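Local coordinates for fructooligosaccharide ABC transporter substrate-binding protein FusA (Streptococcus pneumoniae, PDB 5G5Y) that binds short- and long-chain fructooligosaccharides, with a preference for tetrasaccharides and larger, as the solute-binding subunit of the FusABC-MsmK importer, at residues K143-K148 / G170-N175; K155-L160 / V231-Q236; G265-W270 / N274-N279. All coordinates share one frame; numbering follows the deposited sequence.

Contact 1: K143-K148 / G170-N175. With CA (calcium ion), chain C.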
ATOM      1  N   LYS A 143     -21.747   0.975 -16.181  1.00 26.33           N
ATOM      2  CA  LYS A 143     -23.129   0.521 -16.023  1.00 30.99           C
ATOM      3  C   LYS A 143     -24.161   1.285 -16.879  1.00 28.16           C
ATOM      4  O   LYS A 143     -25.170   0.701 -17.202  1.00 26.93           O
ATOM      5  CB  LYS A 143     -23.575   0.607 -14.544  1.00 35.32           C
ATOM      6  CG  LYS A 143     -23.079  -0.529 -13.658  1.00 37.40           C
ATOM      7  CD  LYS A 143     -23.966  -0.756 -12.424  1.00 42.95           C
ATOM      8  CE  LYS A 143     -24.512   0.534 -11.792  1.00 46.64           C
ATOM      9  NZ  LYS A 143     -24.992   0.369 -10.384  1.00 48.82           N
ATOM     10  N   ASP A 144     -23.909   2.553 -17.199  1.00 29.32           N
ATOM     11  CA  ASP A 144     -24.715   3.306 -18.171  1.00 32.17           C
ATOM     12  C   ASP A 144     -24.733   2.566 -19.515  1.00 32.17           C
ATOM     13  O   ASP A 144     -25.810   2.303 -20.065  1.00 32.02           O
ATOM     14  CB  ASP A 144     -24.167   4.708 -18.437  1.00 34.72           C
ATOM     15  CG  ASP A 144     -24.376   5.682 -17.285  1.00 35.29           C
ATOM     16  OD1 ASP A 144     -25.110   5.381 -16.327  1.00 37.76           O
ATOM     17  OD2 ASP A 144     -23.784   6.779 -17.377  1.00 36.89           O
ATOM     18  N   TRP A 145     -23.548   2.208 -20.013  1.00 27.74           N
ATOM     19  CA  TRP A 145     -23.438   1.452 -21.295  1.00 27.71           C
ATOM     20  C   TRP A 145     -24.134   0.089 -21.266  1.00 26.96           C
ATOM     21  O   TRP A 145     -24.828  -0.282 -22.218  1.00 29.25           O
ATOM     22  CB  TRP A 145     -21.975   1.287 -21.706  1.00 25.71           C
ATOM     23  CG  TRP A 145     -21.267   2.559 -21.997  1.00 25.28           C
ATOM     24  CD1 TRP A 145     -21.747   3.844 -21.874  1.00 24.92           C
ATOM     25  CD2 TRP A 145     -19.928   2.682 -22.443  1.00 24.36           C
ATOM     26  NE1 TRP A 145     -20.793   4.732 -22.220  1.00 25.42           N
ATOM     27  CE2 TRP A 145     -19.661   4.054 -22.579  1.00 24.48           C
ATOM     28  CE3 TRP A 145     -18.927   1.762 -22.750  1.00 23.68           C
ATOM     29  CZ2 TRP A 145     -18.443   4.529 -23.000  1.00 25.02           C
ATOM     30  CZ3 TRP A 145     -17.704   2.238 -23.149  1.00 23.36           C
ATOM     31  CH2 TRP A 145     -17.471   3.599 -23.281  1.00 25.64           C
ATOM     32  N   LEU A 146     -23.971  -0.662 -20.177  1.00 26.14           N
ATOM     33  CA  LEU A 146     -24.652  -1.949 -20.013  1.00 25.13           C
ATOM     34  C   LEU A 146     -26.193  -1.817 -20.100  1.00 27.81           C
ATOM     35  O   LEU A 146     -26.846  -2.630 -20.768  1.00 30.12           O
ATOM     36  CB  LEU A 146     -24.314  -2.569 -18.665  1.00 26.76           C
ATOM     37  CG  LEU A 146     -22.938  -3.227 -18.455  1.00 25.86           C
ATOM     38  CD1 LEU A 146     -22.851  -3.670 -16.999  1.00 26.41           C
ATOM     39  CD2 LEU A 146     -22.733  -4.417 -19.370  1.00 24.75           C
ATOM     40  N   LYS A 147     -26.737  -0.807 -19.422  1.00 26.50           N
ATOM     41  CA  LYS A 147     -28.192  -0.504 -19.447  1.00 30.32           C
ATOM     42  C   LYS A 147     -28.668  -0.077 -20.845  1.00 30.78           C
ATOM     43  O   LYS A 147     -29.621  -0.631 -21.368  1.00 31.45           O
ATOM     44  CB  LYS A 147     -28.532   0.622 -18.455  1.00 28.01           C
ATOM     45  N   LYS A 148     -27.984   0.908 -21.431  1.00 33.46           N
ATOM     46  CA  LYS A 148     -28.287   1.374 -22.780  1.00 36.07           C
ATOM     47  C   LYS A 148     -28.333   0.229 -23.794  1.00 39.13           C
ATOM     48  O   LYS A 148     -29.264   0.169 -24.588  1.00 40.24           O
ATOM     49  CB  LYS A 148     -27.284   2.416 -23.219  1.00 38.42           C
ATOM     50  CG  LYS A 148     -27.578   3.057 -24.576  1.00 44.60           C
ATOM     51  CD  LYS A 148     -28.716   4.062 -24.512  1.00 49.45           C
ATOM     52  CE  LYS A 148     -28.813   4.849 -25.818  1.00 54.75           C
ATOM     53  NZ  LYS A 148     -30.089   5.620 -25.905  1.00 57.60           N
ATOM     54  N   GLY A 170     -21.401  -1.036 -30.507  1.00 31.67           N
ATOM     55  CA  GLY A 170     -22.803  -0.686 -30.237  1.00 31.22           C
ATOM     56  C   GLY A 170     -23.091   0.776 -29.986  1.00 31.70           C
ATOM     57  O   GLY A 170     -24.232   1.129 -29.736  1.00 32.52           O
ATOM     58  N   ASP A 171     -22.070   1.623 -29.994  1.00 31.29           N
ATOM     59  CA  ASP A 171     -22.219   3.038 -29.695  1.00 34.92           C
ATOM     60  C   ASP A 171     -23.122   3.310 -28.462  1.00 39.65           C
ATOM     61  O   ASP A 171     -24.141   4.002 -28.567  1.00 37.94           O
ATOM     62  CB  ASP A 171     -22.701   3.794 -30.954  1.00 37.20           C
ATOM     63  CG  ASP A 171     -22.759   5.305 -30.756  1.00 38.06           C
ATOM     64  OD1 ASP A 171     -21.836   5.868 -30.105  1.00 35.42           O
ATOM     65  OD2 ASP A 171     -23.732   5.932 -31.268  1.00 38.94           O
ATOM     66  N   PRO A 172     -22.743   2.764 -27.281  1.00 36.97           N
ATOM     67  CA  PRO A 172     -23.593   2.978 -26.099  1.00 36.68           C
ATOM     68  C   PRO A 172     -23.734   4.438 -25.642  1.00 34.91           C
ATOM     69  O   PRO A 172     -24.755   4.787 -25.051  1.00 38.27           O
ATOM     70  CB  PRO A 172     -22.914   2.129 -25.010  1.00 35.56           C
ATOM     71  CG  PRO A 172     -21.505   1.959 -25.472  1.00 36.04           C
ATOM     72  CD  PRO A 172     -21.646   1.826 -26.979  1.00 35.81           C
ATOM     73  N   ASN A 173     -22.759   5.293 -25.906  1.00 35.01           N
ATOM     74  CA  ASN A 173     -22.944   6.714 -25.555  1.00 37.55           C
ATOM     75  C   ASN A 173     -23.770   7.514 -26.602  1.00 38.69           C
ATOM     76  O   ASN A 173     -23.932   8.718 -26.453  1.00 41.77           O
ATOM     77  CB  ASN A 173     -21.611   7.398 -25.212  1.00 36.25           C
ATOM     78  CG  ASN A 173     -20.750   7.697 -26.426  1.00 38.14           C
ATOM     79  OD1 ASN A 173     -21.154   7.486 -27.572  1.00 36.07           O
ATOM     80  ND2 ASN A 173     -19.539   8.171 -26.174  1.00 38.61           N
ATOM     81  N   GLY A 174     -24.244   6.845 -27.657  1.00 38.63           N
ATOM     82  CA  GLY A 174     -25.259   7.388 -28.549  1.00 41.34           C
ATOM     83  C   GLY A 174     -24.854   8.549 -29.448  1.00 44.13           C
ATOM     84  O   GLY A 174     -25.730   9.220 -30.001  1.00 49.57           O
ATOM     85  N   ASN A 175     -23.556   8.780 -29.636  1.00 41.73           N
ATOM     86  CA  ASN A 175     -23.085   9.902 -30.471  1.00 40.99           C
ATOM     87  C   ASN A 175     -22.753   9.504 -31.934  1.00 41.57           C
ATOM     88  O   ASN A 175     -22.075  10.235 -32.632  1.00 42.59           O
ATOM     89  CB  ASN A 175     -21.905  10.612 -29.779  1.00 39.97           C
ATOM     90  CG  ASN A 175     -20.645   9.741 -29.682  1.00 39.80           C
ATOM     91  OD1 ASN A 175     -20.599   8.626 -30.210  1.00 41.82           O
ATOM     92  ND2 ASN A 175     -19.621  10.255 -29.018  1.00 35.96           N
TER
HETATM   93 CA    CA C 601     -19.943   6.398 -29.422  1.00 35.12          CA
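Trp145 on the short helix 143-148 and Pro172 in the loop that follows helix 157-169 bring their CA atoms to 5.0 Å, as the loop leaves its helix at Asp171 with positive phi and bends through a type I turn to Gly174. The loop resembles the start of an EF-hand calcium-binding loop, with ligands at every second residue from Asp171 to Asp179 and then at Glu180. The contact joins it to helix 143-148 through Pro172, whose ring lies over one face of the indole, CG 3.7 Å from the centroid of the five-membered ring in a CH-pi contact, while CB comes within 3.5 Å of Trp145 CG. Lys148 follows alongside: with CG anti to the backbone N (chi1 -175°), that carbon is placed 3.3 Å from Pro172 O, and the chain bends at chi2. Beyond the proline, Asp171, Asn173 and Asn175 turn side-chain oxygens to calcium, and Glu177 through its carbonyl, Asp179 and Glu180 also bind it. Calcium binding is essential for translocation of the sugars, probably through this site. Asp171 OD1 makes the shortest of these three side-chain bonds, 2.1 Å from the calcium ion, against 2.5 Å for Asn173 OD1.

Contact 2: K155-L160 / V231-Q236; sequences KTTDDL and VKFIRQ
Asp159 OD2 is gripped by two backbone N-H groups just ahead of the helix whose Thr157 and Leu160 meet Phe233: Lys155 N approaches its anti lone pair at 3.1 Å, and Thr156 N adds a weak second bond. In return Asp159 N donates to Thr156 OG1 at 2.9 Å, nearly straight at 169°. The reciprocal pair is a capping box, an example of how a helix start is fixed by its own side chains while the next residue packs on another helix. Thr157, the first helical residue, faces helix 225-239. Phe233, with CG opposite its own backbone N (chi1 175°), holds its ring against this helix start; CE1 lies 3.7 Å from Thr157 CB. Thr157 CG2 sits over one face of the ring, and Thr157 O stands 3.6 Å from Phe233 CE1. One turn on, Leu160 CD2 arrives at the ring edge, 4.1 Å from Phe233 CZ, the two side chains crossing at about a right angle. Ile161 also touches Phe233, and Ala200 and Pro291 pack on Thr157. No hydrogen bond joins the two segments, which implies that their junction is van der Waals packing of the Phe233 ring on Leu160 and on Thr157, carbonyl oxygen included.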
ATOM      1  N   LYS A 155     -20.607 -12.454 -16.048  1.00 24.32           N
ATOM      2  CA  LYS A 155     -20.294 -13.389 -15.001  1.00 26.22           C
ATOM      3  C   LYS A 155     -19.017 -14.194 -15.261  1.00 23.46           C
ATOM      4  O   LYS A 155     -18.470 -14.764 -14.341  1.00 19.55           O
ATOM      5  CB  LYS A 155     -21.443 -14.389 -14.841  1.00 29.74           C
ATOM      6  CG  LYS A 155     -22.778 -13.800 -14.408  1.00 35.72           C
ATOM      7  CD  LYS A 155     -23.762 -14.934 -14.134  1.00 40.52           C
ATOM      8  CE  LYS A 155     -25.193 -14.445 -14.025  1.00 45.46           C
ATOM      9  NZ  LYS A 155     -25.852 -14.428 -15.362  1.00 50.36           N
ATOM     10  N   THR A 156     -18.617 -14.316 -16.527  1.00 21.30           N
ATOM     11  CA  THR A 156     -17.487 -15.118 -16.954  1.00 21.01           C
ATOM     12  C   THR A 156     -16.568 -14.271 -17.829  1.00 19.32           C
ATOM     13  O   THR A 156     -16.972 -13.228 -18.370  1.00 18.87           O
ATOM     14  CB  THR A 156     -17.927 -16.338 -17.792  1.00 22.45           C
ATOM     15  OG1 THR A 156     -18.339 -15.912 -19.111  1.00 21.68           O
ATOM     16  CG2 THR A 156     -19.063 -17.111 -17.099  1.00 23.82           C
ATOM     17  N   THR A 157     -15.343 -14.746 -18.009  1.00 18.13           N
ATOM     18  CA  THR A 157     -14.416 -14.092 -18.910  1.00 18.15           C
ATOM     19  C   THR A 157     -14.936 -14.068 -20.365  1.00 19.16           C
ATOM     20  O   THR A 157     -14.717 -13.081 -21.076  1.00 18.32           O
ATOM     21  CB  THR A 157     -13.003 -14.712 -18.829  1.00 17.70           C
ATOM     22  OG1 THR A 157     -13.047 -16.129 -19.021  1.00 18.44           O
ATOM     23  CG2 THR A 157     -12.424 -14.396 -17.435  1.00 19.07           C
ATOM     24  N   ASP A 158     -15.611 -15.132 -20.780  1.00 20.98           N
ATOM     25  CA  ASP A 158     -16.224 -15.163 -22.133  1.00 23.61           C
ATOM     26  C   ASP A 158     -17.360 -14.134 -22.264  1.00 22.60           C
ATOM     27  O   ASP A 158     -17.439 -13.460 -23.281  1.00 23.63           O
ATOM     28  CB  ASP A 158     -16.692 -16.570 -22.498  1.00 27.95           C
ATOM     29  CG  ASP A 158     -15.570 -17.441 -23.074  1.00 31.90           C
ATOM     30  OD1 ASP A 158     -14.412 -16.971 -23.205  1.00 36.29           O
ATOM     31  OD2 ASP A 158     -15.845 -18.608 -23.421  1.00 40.72           O
ATOM     32  N   ASP A 159     -18.192 -13.971 -21.222  1.00 22.67           N
ATOM     33  CA  ASP A 159     -19.200 -12.876 -21.181  1.00 22.96           C
ATOM     34  C   ASP A 159     -18.579 -11.517 -21.312  1.00 21.57           C
ATOM     35  O   ASP A 159     -19.124 -10.623 -22.014  1.00 23.28           O
ATOM     36  CB  ASP A 159     -19.991 -12.823 -19.861  1.00 25.24           C
ATOM     37  CG  ASP A 159     -20.905 -13.990 -19.647  1.00 28.25           C
ATOM     38  OD1 ASP A 159     -21.253 -14.687 -20.623  1.00 29.44           O
ATOM     39  OD2 ASP A 159     -21.282 -14.205 -18.460  1.00 29.34           O
ATOM     40  N   LEU A 160     -17.442 -11.322 -20.646  1.00 20.34           N
ATOM     41  CA  LEU A 160     -16.755 -10.043 -20.713  1.00 19.22           C
ATOM     42  C   LEU A 160     -16.335  -9.746 -22.143  1.00 18.82           C
ATOM     43  O   LEU A 160     -16.465  -8.633 -22.597  1.00 19.05           O
ATOM     44  CB  LEU A 160     -15.522 -10.008 -19.788  1.00 19.37           C
ATOM     45  CG  LEU A 160     -14.691  -8.725 -19.793  1.00 20.09           C
ATOM     46  CD1 LEU A 160     -15.515  -7.489 -19.384  1.00 20.83           C
ATOM     47  CD2 LEU A 160     -13.460  -8.874 -18.936  1.00 19.85           C
ATOM     48  N   VAL A 231      -2.506 -14.245 -19.870  1.00 14.51           N
ATOM     49  CA  VAL A 231      -1.905 -13.465 -20.934  1.00 15.04           C
ATOM     50  C   VAL A 231      -2.624 -13.747 -22.260  1.00 15.67           C
ATOM     51  O   VAL A 231      -2.928 -12.809 -23.001  1.00 15.81           O
ATOM     52  CB  VAL A 231      -0.375 -13.706 -21.058  1.00 14.81           C
ATOM     53  CG1 VAL A 231       0.177 -12.914 -22.237  1.00 15.48           C
ATOM     54  CG2 VAL A 231       0.343 -13.283 -19.800  1.00 15.18           C
ATOM     55  N   LYS A 232      -2.935 -15.009 -22.518  1.00 15.70           N
ATOM     56  CA  LYS A 232      -3.615 -15.402 -23.754  1.00 16.84           C
ATOM     57  C   LYS A 232      -5.000 -14.753 -23.805  1.00 16.96           C
ATOM     58  O   LYS A 232      -5.452 -14.368 -24.872  1.00 15.55           O
ATOM     59  CB  LYS A 232      -3.718 -16.902 -23.873  1.00 17.22           C
ATOM     60  CG  LYS A 232      -2.361 -17.515 -24.160  1.00 18.74           C
ATOM     61  CD  LYS A 232      -2.434 -19.021 -24.182  1.00 23.07           C
ATOM     62  CE  LYS A 232      -3.100 -19.489 -25.458  1.00 27.18           C
ATOM     63  NZ  LYS A 232      -2.652 -20.863 -25.804  1.00 32.92           N
ATOM     64  N   PHE A 233      -5.613 -14.553 -22.641  1.00 16.38           N
ATOM     65  CA  PHE A 233      -6.922 -13.868 -22.588  1.00 17.48           C
ATOM     66  C   PHE A 233      -6.801 -12.388 -22.978  1.00 18.35           C
ATOM     67  O   PHE A 233      -7.557 -11.894 -23.825  1.00 19.41           O
ATOM     68  CB  PHE A 233      -7.575 -14.010 -21.190  1.00 17.68           C
ATOM     69  CG  PHE A 233      -8.850 -13.236 -21.050  1.00 17.93           C
ATOM     70  CD1 PHE A 233     -10.026 -13.697 -21.660  1.00 18.22           C
ATOM     71  CD2 PHE A 233      -8.897 -12.067 -20.310  1.00 18.70           C
ATOM     72  CE1 PHE A 233     -11.202 -12.970 -21.567  1.00 18.31           C
ATOM     73  CE2 PHE A 233     -10.101 -11.341 -20.198  1.00 19.11           C
ATOM     74  CZ  PHE A 233     -11.244 -11.804 -20.810  1.00 19.17           C
ATOM     75  N   ILE A 234      -5.819 -11.680 -22.409  1.00 17.08           N
ATOM     76  CA  ILE A 234      -5.638 -10.276 -22.737  1.00 15.73           C
ATOM     77  C   ILE A 234      -5.257 -10.162 -24.251  1.00 16.18           C
ATOM     78  O   ILE A 234      -5.748  -9.245 -24.945  1.00 15.96           O
ATOM     79  CB  ILE A 234      -4.598  -9.592 -21.831  1.00 16.10           C
ATOM     80  CG1 ILE A 234      -4.982  -9.719 -20.328  1.00 15.96           C
ATOM     81  CG2 ILE A 234      -4.458  -8.108 -22.203  1.00 16.22           C
ATOM     82  CD1 ILE A 234      -6.334  -9.170 -19.948  1.00 16.19           C
ATOM     83  N   ARG A 235      -4.433 -11.086 -24.737  1.00 14.51           N
ATOM     84  CA  ARG A 235      -4.147 -11.168 -26.206  1.00 15.61           C
ATOM     85  C   ARG A 235      -5.425 -11.290 -27.080  1.00 16.38           C
ATOM     86  O   ARG A 235      -5.536 -10.646 -28.119  1.00 17.42           O
ATOM     87  CB  ARG A 235      -3.181 -12.290 -26.500  1.00 16.21           C
ATOM     88  CG  ARG A 235      -2.969 -12.580 -27.978  1.00 16.37           C
ATOM     89  CD  ARG A 235      -2.365 -11.418 -28.732  1.00 16.53           C
ATOM     90  NE  ARG A 235      -2.261 -11.724 -30.168  1.00 18.59           N
ATOM     91  CZ  ARG A 235      -1.824 -10.878 -31.102  1.00 19.49           C
ATOM     92  NH1 ARG A 235      -1.422  -9.667 -30.793  1.00 18.78           N
ATOM     93  NH2 ARG A 235      -1.807 -11.257 -32.380  1.00 22.29           N
ATOM     94  N   GLN A 236      -6.354 -12.127 -26.665  1.00 16.10           N
ATOM     95  CA  GLN A 236      -7.667 -12.212 -27.317  1.00 19.30           C
ATOM     96  C   GLN A 236      -8.354 -10.872 -27.370  1.00 17.95           C
ATOM     97  O   GLN A 236      -8.861 -10.499 -28.431  1.00 17.96           O
ATOM     98  CB  GLN A 236      -8.595 -13.192 -26.619  1.00 22.04           C
ATOM     99  CG  GLN A 236      -8.278 -14.658 -26.785  1.00 24.66           C
ATOM    100  CD  GLN A 236      -9.285 -15.505 -25.991  1.00 28.79           C
ATOM    101  OE1 GLN A 236      -9.065 -15.820 -24.820  1.00 29.83           O
ATOM    102  NE2 GLN A 236     -10.411 -15.818 -26.612  1.00 28.97           N
TER

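Contact 3: G265-W270 / N274-N279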
ATOM      1  N   GLY A 265     -14.921   1.491 -21.183  1.00 23.56           N
ATOM      2  CA  GLY A 265     -15.902   0.480 -20.872  1.00 22.49           C
ATOM      3  C   GLY A 265     -15.574  -0.210 -19.553  1.00 22.51           C
ATOM      4  O   GLY A 265     -16.414  -0.285 -18.651  1.00 22.30           O
ATOM      5  N   VAL A 266     -14.367  -0.770 -19.494  1.00 21.12           N
ATOM      6  CA  VAL A 266     -13.832  -1.445 -18.311  1.00 19.63           C
ATOM      7  C   VAL A 266     -12.463  -0.850 -18.124  1.00 18.14           C
ATOM      8  O   VAL A 266     -11.714  -0.724 -19.086  1.00 17.75           O
ATOM      9  CB  VAL A 266     -13.754  -2.985 -18.479  1.00 20.69           C
ATOM     10  CG1 VAL A 266     -12.981  -3.652 -17.325  1.00 21.38           C
ATOM     11  CG2 VAL A 266     -15.153  -3.579 -18.620  1.00 20.95           C
ATOM     12  N   TYR A 267     -12.127  -0.437 -16.900  1.00 16.39           N
ATOM     13  CA  TYR A 267     -10.793   0.064 -16.614  1.00 16.13           C
ATOM     14  C   TYR A 267     -10.412  -0.292 -15.169  1.00 15.69           C
ATOM     15  O   TYR A 267     -11.237  -0.788 -14.419  1.00 16.72           O
ATOM     16  CB  TYR A 267     -10.658   1.586 -16.869  1.00 16.75           C
ATOM     17  CG  TYR A 267     -11.295   2.452 -15.801  1.00 17.22           C
ATOM     18  CD1 TYR A 267     -12.680   2.628 -15.732  1.00 19.05           C
ATOM     19  CD2 TYR A 267     -10.521   3.028 -14.822  1.00 18.86           C
ATOM     20  CE1 TYR A 267     -13.261   3.429 -14.735  1.00 19.87           C
ATOM     21  CE2 TYR A 267     -11.077   3.803 -13.808  1.00 19.21           C
ATOM     22  CZ  TYR A 267     -12.437   4.000 -13.753  1.00 19.02           C
ATOM     23  OH  TYR A 267     -12.921   4.783 -12.724  1.00 18.57           O
ATOM     24  N   PHE A 268      -9.149  -0.072 -14.834  1.00 15.55           N
ATOM     25  CA  PHE A 268      -8.597  -0.418 -13.511  1.00 14.87           C
ATOM     26  C   PHE A 268      -8.083   0.815 -12.779  1.00 14.38           C
ATOM     27  O   PHE A 268      -7.395   1.644 -13.358  1.00 15.58           O
ATOM     28  CB  PHE A 268      -7.449  -1.448 -13.652  1.00 14.38           C
ATOM     29  CG  PHE A 268      -7.858  -2.696 -14.346  1.00 14.73           C
ATOM     30  CD1 PHE A 268      -7.977  -2.722 -15.720  1.00 14.90           C
ATOM     31  CD2 PHE A 268      -8.152  -3.860 -13.626  1.00 14.14           C
ATOM     32  CE1 PHE A 268      -8.393  -3.867 -16.381  1.00 14.98           C
ATOM     33  CE2 PHE A 268      -8.567  -5.004 -14.279  1.00 14.40           C
ATOM     34  CZ  PHE A 268      -8.677  -5.016 -15.664  1.00 15.18           C
ATOM     35  N   THR A 269      -8.342   0.883 -11.483  1.00 14.58           N
ATOM     36  CA  THR A 269      -7.774   1.905 -10.609  1.00 14.92           C
ATOM     37  C   THR A 269      -8.076   1.582  -9.166  1.00 14.89           C
ATOM     38  O   THR A 269      -8.829   0.667  -8.878  1.00 15.96           O
ATOM     39  CB  THR A 269      -8.268   3.353 -10.970  1.00 14.18           C
ATOM     40  OG1 THR A 269      -7.391   4.294 -10.359  1.00 16.48           O
ATOM     41  CG2 THR A 269      -9.679   3.563 -10.577  1.00 15.32           C
ATOM     42  N   TRP A 270      -7.447   2.301  -8.257  1.00 14.39           N
ATOM     43  CA  TRP A 270      -7.725   2.129  -6.835  1.00 14.98           C
ATOM     44  C   TRP A 270      -9.136   2.525  -6.459  1.00 15.91           C
ATOM     45  O   TRP A 270      -9.866   1.770  -5.800  1.00 14.60           O
ATOM     46  CB  TRP A 270      -6.719   2.900  -6.031  1.00 15.69           C
ATOM     47  CG  TRP A 270      -6.859   2.829  -4.533  1.00 15.75           C
ATOM     48  CD1 TRP A 270      -7.571   3.687  -3.754  1.00 16.59           C
ATOM     49  CD2 TRP A 270      -6.224   1.900  -3.639  1.00 15.94           C
ATOM     50  NE1 TRP A 270      -7.437   3.347  -2.420  1.00 16.96           N
ATOM     51  CE2 TRP A 270      -6.615   2.257  -2.321  1.00 15.81           C
ATOM     52  CE3 TRP A 270      -5.386   0.809  -3.818  1.00 15.61           C
ATOM     53  CZ2 TRP A 270      -6.182   1.570  -1.205  1.00 16.97           C
ATOM     54  CZ3 TRP A 270      -4.937   0.117  -2.698  1.00 15.33           C
ATOM     55  CH2 TRP A 270      -5.346   0.494  -1.398  1.00 16.08           C
ATOM     56  N   ASN A 274     -11.077   8.935  -8.606  1.00 23.54           N
ATOM     57  CA  ASN A 274      -9.911   9.583  -9.155  1.00 24.94           C
ATOM     58  C   ASN A 274      -9.811   9.527 -10.683  1.00 23.96           C
ATOM     59  O   ASN A 274      -8.878  10.107 -11.234  1.00 28.06           O
ATOM     60  CB  ASN A 274      -8.622   9.005  -8.553  1.00 24.53           C
ATOM     61  CG  ASN A 274      -8.630   9.018  -7.022  1.00 28.37           C
ATOM     62  OD1 ASN A 274      -8.386   7.985  -6.363  1.00 28.45           O
ATOM     63  ND2 ASN A 274      -8.941  10.172  -6.450  1.00 26.75           N
ATOM     64  N   VAL A 275     -10.688   8.786 -11.349  1.00 23.85           N
ATOM     65  CA  VAL A 275     -10.558   8.561 -12.794  1.00 24.04           C
ATOM     66  C   VAL A 275     -11.840   8.936 -13.473  1.00 24.90           C
ATOM     67  O   VAL A 275     -11.828   9.891 -14.256  1.00 29.20           O
ATOM     68  CB  VAL A 275     -10.121   7.119 -13.153  1.00 23.57           C
ATOM     69  CG1 VAL A 275      -9.984   6.933 -14.662  1.00 24.13           C
ATOM     70  CG2 VAL A 275      -8.796   6.825 -12.480  1.00 24.54           C
ATOM     71  N   THR A 276     -12.930   8.212 -13.211  1.00 25.42           N
ATOM     72  CA  THR A 276     -14.213   8.509 -13.851  1.00 27.11           C
ATOM     73  C   THR A 276     -15.122   9.443 -13.026  1.00 30.65           C
ATOM     74  O   THR A 276     -16.121   9.932 -13.538  1.00 31.72           O
ATOM     75  CB  THR A 276     -14.961   7.239 -14.242  1.00 26.77           C
ATOM     76  OG1 THR A 276     -15.073   6.351 -13.108  1.00 25.99           O
ATOM     77  CG2 THR A 276     -14.215   6.564 -15.416  1.00 26.49           C
ATOM     78  N   GLY A 277     -14.764   9.676 -11.768  1.00 29.66           N
ATOM     79  CA  GLY A 277     -15.451  10.656 -10.923  1.00 31.85           C
ATOM     80  C   GLY A 277     -16.429  10.058  -9.942  1.00 33.36           C
ATOM     81  O   GLY A 277     -16.598   8.822  -9.846  1.00 30.89           O
ATOM     82  N   SER A 278     -17.083  10.949  -9.200  1.00 39.94           N
ATOM     83  CA  SER A 278     -18.025  10.555  -8.151  1.00 44.54           C
ATOM     84  C   SER A 278     -19.408  10.539  -8.735  1.00 45.57           C
ATOM     85  O   SER A 278     -20.147  11.525  -8.637  1.00 50.83           O
ATOM     86  CB  SER A 278     -17.954  11.519  -6.959  1.00 49.08           C
ATOM     87  OG  SER A 278     -18.128  12.857  -7.402  1.00 55.28           O
ATOM     88  N   ASN A 279     -19.741   9.418  -9.363  1.00 43.74           N
ATOM     89  CA  ASN A 279     -21.022   9.227 -10.025  1.00 40.88           C
ATOM     90  C   ASN A 279     -21.363   7.737 -10.090  1.00 42.21           C
ATOM     91  O   ASN A 279     -20.535   6.872  -9.758  1.00 42.34           O
ATOM     92  CB  ASN A 279     -20.968   9.824 -11.433  1.00 42.02           C
ATOM     93  CG  ASN A 279     -19.827   9.246 -12.255  1.00 40.16           C
ATOM     94  OD1 ASN A 279     -19.792   8.045 -12.497  1.00 41.30           O
ATOM     95  ND2 ASN A 279     -18.876  10.081 -12.647  1.00 38.73           N
TER
HETATM   96  O   HOH W   1      -7.545   5.671  -8.036  1.00 16.62           O
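Tyr267 illustrates how one long side chain can tie a strand to the loop that leaves it, here by reaching Val275 and Thr276. Its CB points toward segment 274-279, and CG lies between the backbone N and the carbonyl carbon (chi1 76°), which directs the ring at the loop, whose side chains point back at it. The ring's two sides then find different neighbours. Along one, CD2 lies 3.9 Å from Val275 CG1, and CE2 comes closer to the same methyl, at 3.4 Å. Along the other, CE1 meets Thr276 CG2 at 3.3 Å. Both methyls approach obliquely. CZ touches the same Thr276 methyl, and at the tip Tyr267 OH donates a hydrogen bond of 2.7 Å to Thr276 OG1, giving the phenol a polar partner within a buried contact.

The strand, 264-269, runs between strands 181-183 and 138-142 in the mixed sheet of one lobe of this solute-binding protein, and the loop leads on to the sheet's outermost strand 282-284. From the same sheet, Trp140 and Tyr282 bring their rings to that of Tyr267.

Two residues along the strand, Thr269 lies antiparallel alongside Val275, whose CG2 is 3.6 Å from Thr269 OG1. This hydroxyl is hydrogen-bonded to Glu192 and also accepts from a water at 2.7 Å. The water donates in addition to Asn274 OD1, so it bridges the strand to a residue that binds substrate; Trp270, next after Thr269, binds substrate too, and Arg404 makes a cation-pi contact with it. Beyond Thr276 the loop folds back on itself: Asn279 ND2, with the acceptor close to its amide plane, donates to Thr276 O at 2.9 Å, tilted 34° from the plane of that carbonyl.

How the contacts relate
The three contacts lie on the same side of the chain's centre, contact 3 including a strand of the mixed sheet, contacts 1 and 2 involving helices packed beside it. Contacts 1 and 2 interlock along the sequence: helices 143-148 and 157-169 follow each other, and the latter begins in contact 2 and ends just before the calcium loop of contact 1. Their centres are about 21 Å apart and they do not touch. Contact 3 comes later in the chain and meets both, its strand packing through Gly265 CA against Trp145 CZ3 and through Val266 CG2 against Leu160 CD1. The centres of contacts 1 and 3 are about 16 Å apart. The calcium loop and the substrate-binding residues thus belong to one lobe, joined through Trp145, Gly265 and the strand leading to Trp270.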